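Long-range contact in TRAP dicarboxylate transporter-DctP subunit (Rhodobacter sphaeroides, PDB 4PE3), which probably binds an organic acid in the periplasm and delivers it to a TRAP-type membrane transporter: residues His32-Ser37 with Leu88-Ile93. Sequence-based numbering, arbitrary orientation.
Sequences HFRFQS and LIDGHI
With CG anti to its carbonyl carbon (chi1 -85°), F35 lays its ring flat over the backbone of G91, and D90, its CG placed likewise (chi1 -60°), swings its carboxylate back to R34. G91 CA sits 3.7 Å from the centroid of the F35 ring, almost on the ring normal, a CH-pi contact where a CB on G91 would intrude. F35 CD2 reaches I93 CG1 at 4.2 Å. An alanine in place of F35 would remove the ring, and would probably open a gap over G91 and leave I93 without this aromatic neighbour.

Just before strand 91-95 begins, D90 OD2 accepts the backbone N-H of R34 through its anti lone pair (R34 N to D90 OD2 2.9 Å, nearly straight), while F33 crosses D90 at about a right angle, ring and carboxylate planes 68° apart. R34 O receives two donors: D90 N at 2.7 Å, in the carbonyl plane, and G91 N at 3.1 Å, tilted from it. The G91 bond opens the parallel ladder, which Q36 N to G91 O (3.1 Å) and I93 N to Q36 O (3.0 Å) carry on.

On the face opposite F35, Q36 CB meets I89 CD1, and the Q36 amide is hydrogen-bonded by OE1 to I74 N and by NE2 to V75 O. Strand 32-37 lies between 65-69 and 91-95, all three parallel, in one lobe's mixed sheet, as in the alpha/beta fold of periplasmic solute-binding proteins.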
loop_
_atom_site.group_PDB
_atom_site.type_symbol
_atom_site.label_atom_id
_atom_site.label_comp_id
_atom_site.label_asym_id
_atom_site.label_seq_id
_atom_site.Cartn_x
_atom_site.Cartn_y
_atom_site.Cartn_z
ATOM N N HIS A 32 9.051 -6.158 26.608
ATOM C CA HIS A 32 8.945 -7.200 25.605
ATOM C C HIS A 32 7.561 -7.103 24.965
ATOM O O HIS A 32 6.546 -7.320 25.633
ATOM C CB HIS A 32 9.169 -8.562 26.259
ATOM C CG HIS A 32 10.437 -8.638 27.052
ATOM N ND1 HIS A 32 11.657 -8.934 26.485
ATOM C CD2 HIS A 32 10.673 -8.444 28.372
ATOM C CE1 HIS A 32 12.590 -8.924 27.423
ATOM N NE2 HIS A 32 12.019 -8.632 28.576
ATOM N N PHE A 33 7.510 -6.735 23.688
ATOM C CA PHE A 33 6.237 -6.500 23.016
ATOM C C PHE A 33 6.023 -7.477 21.862
ATOM O O PHE A 33 6.836 -7.546 20.943
ATOM C CB PHE A 33 6.189 -5.100 22.404
ATOM C CG PHE A 33 6.343 -3.975 23.402
ATOM C CD1 PHE A 33 5.656 -3.963 24.610
ATOM C CD2 PHE A 33 7.174 -2.911 23.100
ATOM C CE1 PHE A 33 5.806 -2.900 25.486
ATOM C CE2 PHE A 33 7.329 -1.858 23.988
ATOM C CZ PHE A 33 6.652 -1.862 25.165
ATOM N N ARG A 34 4.885 -8.146 21.870
ATOM C CA ARG A 34 4.533 -9.116 20.827
ATOM C C ARG A 34 3.688 -8.444 19.741
ATOM O O ARG A 34 2.625 -7.868 20.043
ATOM C CB ARG A 34 3.764 -10.268 21.463
ATOM C CG ARG A 34 4.271 -10.628 22.856
ATOM C CD ARG A 34 3.229 -11.396 23.632
ATOM N NE ARG A 34 3.166 -12.787 23.198
ATOM C CZ ARG A 34 2.047 -13.473 22.979
ATOM N NH1 ARG A 34 0.853 -12.912 23.142
ATOM N NH2 ARG A 34 2.130 -14.742 22.602
ATOM N N PHE A 35 4.179 -8.490 18.511
ATOM C CA PHE A 35 3.502 -7.917 17.360
ATOM C C PHE A 35 3.061 -8.996 16.402
ATOM O O PHE A 35 3.845 -9.890 16.098
ATOM C CB PHE A 35 4.459 -7.010 16.604
ATOM C CG PHE A 35 4.532 -5.624 17.128
ATOM C CD1 PHE A 35 4.965 -5.367 18.414
ATOM C CD2 PHE A 35 4.189 -4.556 16.308
ATOM C CE1 PHE A 35 5.041 -4.073 18.874
ATOM C CE2 PHE A 35 4.266 -3.260 16.781
ATOM C CZ PHE A 35 4.684 -3.028 18.065
ATOM N N GLN A 36 1.830 -8.958 15.932
ATOM C CA GLN A 36 1.370 -9.882 14.929
ATOM C C GLN A 36 1.362 -9.250 13.543
ATOM O O GLN A 36 0.884 -8.120 13.361
ATOM C CB GLN A 36 -0.011 -10.399 15.258
ATOM C CG GLN A 36 -0.358 -11.573 14.380
ATOM C CD GLN A 36 -1.651 -12.225 14.740
ATOM O OE1 GLN A 36 -1.738 -12.961 15.730
ATOM N NE2 GLN A 36 -2.686 -11.958 13.948
ATOM N N SER A 37 1.914 -9.957 12.567
ATOM C CA SER A 37 1.986 -9.528 11.177
ATOM C C SER A 37 0.719 -9.932 10.456
ATOM O O SER A 37 0.017 -10.837 10.885
ATOM C CB SER A 37 3.183 -10.226 10.538
ATOM O OG SER A 37 3.320 -9.820 9.177
ATOM N N LEU A 88 -3.660 -8.889 24.757
ATOM C CA LEU A 88 -3.408 -10.242 24.267
ATOM C C LEU A 88 -2.195 -10.284 23.315
ATOM O O LEU A 88 -1.411 -11.233 23.305
ATOM C CB LEU A 88 -4.666 -10.767 23.583
ATOM C CG LEU A 88 -4.562 -12.140 22.923
ATOM C CD1 LEU A 88 -4.112 -13.193 23.938
ATOM C CD2 LEU A 88 -5.900 -12.520 22.309
ATOM N N ILE A 89 -2.066 -9.250 22.494
ATOM C CA ILE A 89 -0.818 -8.962 21.793
ATOM C C ILE A 89 -0.547 -7.478 22.064
ATOM O O ILE A 89 -1.398 -6.793 22.659
ATOM C CB ILE A 89 -0.908 -9.226 20.277
ATOM C CG1 ILE A 89 -2.008 -8.376 19.639
ATOM C CG2 ILE A 89 -1.152 -10.706 19.990
ATOM C CD1 ILE A 89 -2.071 -8.553 18.123
ATOM N N ASP A 90 0.624 -6.982 21.689
ATOM C CA ASP A 90 1.009 -5.597 21.967
ATOM C C ASP A 90 1.019 -4.680 20.749
ATOM O O ASP A 90 0.980 -3.461 20.906
ATOM C CB ASP A 90 2.380 -5.568 22.631
ATOM C CG ASP A 90 2.399 -6.333 23.928
ATOM O OD1 ASP A 90 1.581 -6.038 24.824
ATOM O OD2 ASP A 90 3.214 -7.272 24.048
ATOM N N GLY A 91 1.083 -5.236 19.550
ATOM C CA GLY A 91 1.026 -4.420 18.354
ATOM C C GLY A 91 0.753 -5.265 17.140
ATOM O O GLY A 91 0.570 -6.489 17.229
ATOM N N HIS A 92 0.713 -4.602 15.990
ATOM C CA HIS A 92 0.599 -5.292 14.704
ATOM C C HIS A 92 1.347 -4.586 13.600
ATOM O O HIS A 92 1.677 -3.391 13.709
ATOM C CB HIS A 92 -0.869 -5.560 14.305
ATOM C CG HIS A 92 -1.716 -4.335 14.092
ATOM N ND1 HIS A 92 -3.089 -4.409 14.120
ATOM C CD2 HIS A 92 -1.409 -3.053 13.770
ATOM C CE1 HIS A 92 -3.597 -3.211 13.864
ATOM N NE2 HIS A 92 -2.599 -2.373 13.665
ATOM N N ILE A 93 1.643 -5.349 12.558
ATOM C CA ILE A 93 2.154 -4.812 11.306
ATOM C C ILE A 93 1.177 -5.366 10.295
ATOM O O ILE A 93 1.218 -6.556 9.977
ATOM C CB ILE A 93 3.598 -5.272 11.008
ATOM C CG1 ILE A 93 4.549 -4.910 12.147
ATOM C CG2 ILE A 93 4.052 -4.647 9.691
ATOM C CD1 ILE A 93 5.986 -5.338 11.943
#